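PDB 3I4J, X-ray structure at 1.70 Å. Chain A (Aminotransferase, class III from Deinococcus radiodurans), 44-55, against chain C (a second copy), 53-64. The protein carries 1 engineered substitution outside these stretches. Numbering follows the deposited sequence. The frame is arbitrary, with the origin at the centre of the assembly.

Chain A, residues 44-55: GHGRAEVGERMA
Chain C, residues 53-64: RMAAQAARLPFV

Two helices from two copies of one aminotransferase, chain A 48-55 and chain C 53-60, pack nearly antiparallel, at 165° between their N-to-C directions, with axes approaching to 7.5 Å. Glycine meets alanine at this close pairing: CA of Gly A51 lies 3.8 Å from CA of Ala C55. In the loop before the chain A helix, CA of Gly A46 lies 4.1 Å from CA of Ala C59. No direct hydrogen bond crosses the contact, which buries 530 Å² in all, both stretches summed. Most helical residues lie near phi/psi -65/-40; Ala A48 (-61/-24), Ala C59 (-77/-26) and Arg C60 (-92/-56) depart from it.

Along chain C, Met C54 (m, t, m) points toward chain A, and its O lies 4.0 Å from CE of Met A54, which has the same rotamer. Ala C55 points toward chain A; its CB sits 3.3 Å from Gly A51 O, 3.7 Å from Ala A55 CB and 3.8 Å from Glu A52 OE2, the Glu side chain (m, m, chi3 -55°) starting away and curling back. A CB on Gly A51 would point toward chain C and clash with Ala C55 O at 2.8 Å, so the bare CA is what permits this spacing.

Ala C56 points away. Gln C57 (t, p, chi3 49°) serves its own chain, its NE2 donating to Leu C61 O at 2.8 Å. Ala C58 returns to the interface: its CB packs 3.3 Å from Met A54 CE and 3.6 Å from Gly A51 CA, while its O receives a CA-H...O contact from Gly A46 CA (3.4 Å, 150° at H). Ala C59 points sideways, its CB 4.0 Å from Ala A48 CB. Gly A46, at phi/psi 77/31, also brings its CA 3.4 Å from Ala C59 O; a CB there would be tight against that oxygen, at 3.1 Å. One water bridges the chains, donating to Gly A46 O (3.0 Å) and Ala C59 O (3.1 Å).

Arg C60 (t, p, t) points away, and Leu C61 (-160/91; t, p) leaves helical geometry. Pro C62 (-75/-34, C-gamma endo) points toward chain A: its CD is 3.5 Å from Gly A46 N, and its CG is 4.1 Å from His A45 CA and lies at the edge of the imidazole. His A45 (-96/153; chi1 m, chi2 95°) places NE2 3.6 Å from Phe C63 O. Phe C63 (-151/138; chi1 t) and Val C64 are extended.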

# COMPACT_ATOMS: atom_id res chain seq x y z
N GLY A 44 21.29 1.95 -2.18
CA GLY A 44 21.77 1.37 -3.42
C GLY A 44 21.04 0.09 -3.78
O GLY A 44 20.33 -0.48 -2.96
N HIS A 45 21.26 -0.36 -5.01
CA HIS A 45 20.60 -1.56 -5.51
C HIS A 45 21.42 -2.84 -5.40
O HIS A 45 22.66 -2.81 -5.41
CB HIS A 45 20.21 -1.36 -6.98
CG HIS A 45 19.38 -0.15 -7.22
ND1 HIS A 45 19.91 1.06 -7.61
CD2 HIS A 45 18.04 0.05 -7.13
CE1 HIS A 45 18.94 1.95 -7.75
NE2 HIS A 45 17.79 1.36 -7.46
N GLY A 46 20.71 -3.96 -5.31
CA GLY A 46 21.33 -5.27 -5.24
C GLY A 46 21.95 -5.70 -3.93
O GLY A 46 22.92 -6.46 -3.94
N ARG A 47 21.41 -5.23 -2.81
CA ARG A 47 21.96 -5.61 -1.51
C ARG A 47 21.48 -7.03 -1.18
O ARG A 47 20.37 -7.23 -0.69
CB ARG A 47 21.49 -4.66 -0.40
CG ARG A 47 21.54 -3.16 -0.71
CD ARG A 47 22.94 -2.54 -0.77
NE ARG A 47 23.73 -2.76 0.43
CZ ARG A 47 24.55 -1.86 0.98
NH1 ARG A 47 24.70 -0.66 0.44
NH2 ARG A 47 25.26 -2.18 2.05
N ALA A 48 22.33 -8.02 -1.45
CA ALA A 48 21.99 -9.41 -1.19
C ALA A 48 21.75 -9.62 0.30
O ALA A 48 21.06 -10.56 0.70
CB ALA A 48 23.11 -10.32 -1.67
N GLU A 49 22.33 -8.75 1.12
CA GLU A 49 22.16 -8.84 2.56
C GLU A 49 20.69 -8.69 2.92
O GLU A 49 20.15 -9.47 3.70
CB GLU A 49 22.96 -7.75 3.28
CG GLU A 49 22.91 -7.84 4.79
CD GLU A 49 23.71 -6.75 5.48
OE1 GLU A 49 24.63 -6.19 4.84
OE2 GLU A 49 23.43 -6.45 6.66
N VAL A 50 20.05 -7.69 2.34
CA VAL A 50 18.64 -7.45 2.61
C VAL A 50 17.81 -8.61 2.07
O VAL A 50 16.88 -9.07 2.72
CB VAL A 50 18.16 -6.12 1.97
CG1 VAL A 50 16.68 -5.89 2.29
CG2 VAL A 50 18.99 -4.98 2.51
N GLY A 51 18.17 -9.10 0.89
CA GLY A 51 17.44 -10.21 0.31
C GLY A 51 17.44 -11.41 1.24
O GLY A 51 16.40 -12.05 1.45
N GLU A 52 18.60 -11.73 1.80
CA GLU A 52 18.71 -12.87 2.70
C GLU A 52 17.87 -12.69 3.97
O GLU A 52 17.31 -13.66 4.48
CB GLU A 52 20.18 -13.12 3.07
CG GLU A 52 20.95 -13.78 1.94
CD GLU A 52 20.25 -15.03 1.42
OE1 GLU A 52 19.95 -15.94 2.22
OE2 GLU A 52 19.98 -15.10 0.20
N ARG A 53 17.79 -11.46 4.47
CA ARG A 53 17.01 -11.19 5.67
C ARG A 53 15.52 -11.36 5.37
O ARG A 53 14.76 -11.85 6.21
CB ARG A 53 17.29 -9.77 6.18
CG ARG A 53 18.70 -9.61 6.75
CD ARG A 53 18.81 -10.22 8.14
NE ARG A 53 18.28 -9.31 9.16
CZ ARG A 53 18.91 -8.21 9.57
NH1 ARG A 53 20.09 -7.88 9.05
NH2 ARG A 53 18.35 -7.43 10.49
N MET A 54 15.10 -10.94 4.18
CA MET A 54 13.70 -11.08 3.77
C MET A 54 13.37 -12.57 3.60
O MET A 54 12.32 -13.04 4.02
CB MET A 54 13.43 -10.32 2.46
CG MET A 54 13.60 -8.79 2.55
SD MET A 54 13.28 -7.85 0.99
CE MET A 54 14.21 -8.76 -0.16
N ALA A 55 14.29 -13.31 2.98
CA ALA A 55 14.08 -14.74 2.77
C ALA A 55 13.96 -15.47 4.11
O ALA A 55 13.11 -16.34 4.28
CB ALA A 55 15.23 -15.33 1.95
N ARG C 53 13.06 -16.80 -3.74
CA ARG C 53 12.77 -16.04 -4.95
C ARG C 53 12.83 -14.53 -4.68
O ARG C 53 13.28 -13.76 -5.53
CB ARG C 53 11.39 -16.42 -5.50
CG ARG C 53 11.31 -17.87 -5.99
CD ARG C 53 12.05 -18.04 -7.31
NE ARG C 53 11.30 -17.49 -8.44
CZ ARG C 53 10.23 -18.06 -8.98
NH1 ARG C 53 9.78 -19.22 -8.49
NH2 ARG C 53 9.60 -17.49 -9.99
N MET C 54 12.38 -14.12 -3.50
CA MET C 54 12.40 -12.71 -3.14
C MET C 54 13.85 -12.28 -2.93
O MET C 54 14.25 -11.20 -3.35
CB MET C 54 11.58 -12.47 -1.87
CG MET C 54 10.08 -12.76 -2.03
SD MET C 54 9.08 -12.43 -0.53
CE MET C 54 9.98 -13.31 0.68
N ALA C 55 14.63 -13.14 -2.29
CA ALA C 55 16.04 -12.86 -2.03
C ALA C 55 16.80 -12.69 -3.35
O ALA C 55 17.61 -11.78 -3.51
CB ALA C 55 16.66 -13.99 -1.21
N ALA C 56 16.53 -13.58 -4.30
CA ALA C 56 17.19 -13.51 -5.59
C ALA C 56 16.85 -12.21 -6.31
O ALA C 56 17.71 -11.59 -6.94
CB ALA C 56 16.80 -14.71 -6.45
N GLN C 57 15.59 -11.78 -6.23
CA GLN C 57 15.19 -10.54 -6.90
C GLN C 57 15.81 -9.32 -6.21
O GLN C 57 16.17 -8.35 -6.87
CB GLN C 57 13.66 -10.40 -6.92
CG GLN C 57 13.17 -9.23 -7.77
CD GLN C 57 13.54 -9.38 -9.23
OE1 GLN C 57 13.33 -10.44 -9.82
NE2 GLN C 57 14.10 -8.33 -9.82
N ALA C 58 15.93 -9.38 -4.89
CA ALA C 58 16.52 -8.27 -4.14
C ALA C 58 17.99 -8.08 -4.51
O ALA C 58 18.50 -6.96 -4.61
CB ALA C 58 16.39 -8.52 -2.65
N ALA C 59 18.68 -9.20 -4.74
CA ALA C 59 20.10 -9.17 -5.09
C ALA C 59 20.32 -8.78 -6.55
O ALA C 59 21.38 -8.25 -6.90
CB ALA C 59 20.72 -10.55 -4.82
N ARG C 60 19.33 -9.02 -7.40
CA ARG C 60 19.42 -8.72 -8.82
C ARG C 60 18.92 -7.32 -9.22
O ARG C 60 19.64 -6.54 -9.82
CB ARG C 60 18.67 -9.79 -9.62
CG ARG C 60 18.59 -9.55 -11.12
CD ARG C 60 19.96 -9.65 -11.78
NE ARG C 60 19.85 -9.66 -13.24
CZ ARG C 60 20.89 -9.64 -14.07
NH1 ARG C 60 22.12 -9.61 -13.59
NH2 ARG C 60 20.69 -9.64 -15.38
N LEU C 61 17.67 -7.01 -8.87
CA LEU C 61 17.05 -5.73 -9.19
C LEU C 61 15.88 -5.54 -8.23
O LEU C 61 14.76 -5.95 -8.51
CB LEU C 61 16.52 -5.74 -10.63
CG LEU C 61 15.74 -4.49 -11.04
CD1 LEU C 61 16.71 -3.42 -11.50
CD2 LEU C 61 14.77 -4.84 -12.16
N PRO C 62 16.12 -4.91 -7.07
CA PRO C 62 15.05 -4.69 -6.09
C PRO C 62 14.02 -3.62 -6.36
O PRO C 62 12.85 -3.77 -5.98
CB PRO C 62 15.83 -4.38 -4.82
CG PRO C 62 17.01 -3.61 -5.36
CD PRO C 62 17.42 -4.46 -6.54
N PHE C 63 14.43 -2.54 -7.00
CA PHE C 63 13.52 -1.42 -7.20
C PHE C 63 13.71 -0.53 -8.42
O PHE C 63 14.82 -0.14 -8.77
CB PHE C 63 13.57 -0.51 -5.97
CG PHE C 63 12.62 0.65 -6.04
CD1 PHE C 63 11.31 0.51 -5.59
CD2 PHE C 63 13.01 1.86 -6.61
CE1 PHE C 63 10.40 1.57 -5.71
CE2 PHE C 63 12.10 2.92 -6.73
CZ PHE C 63 10.80 2.76 -6.28
N VAL C 64 12.58 -0.18 -9.03
CA VAL C 64 12.54 0.75 -10.14
C VAL C 64 11.19 1.39 -9.97
O VAL C 64 10.25 0.75 -9.48
CB VAL C 64 12.63 0.08 -11.54
CG1 VAL C 64 13.98 -0.62 -11.70
CG2 VAL C 64 11.48 -0.89 -11.75
O HOH W 1 24.14 -8.71 -5.53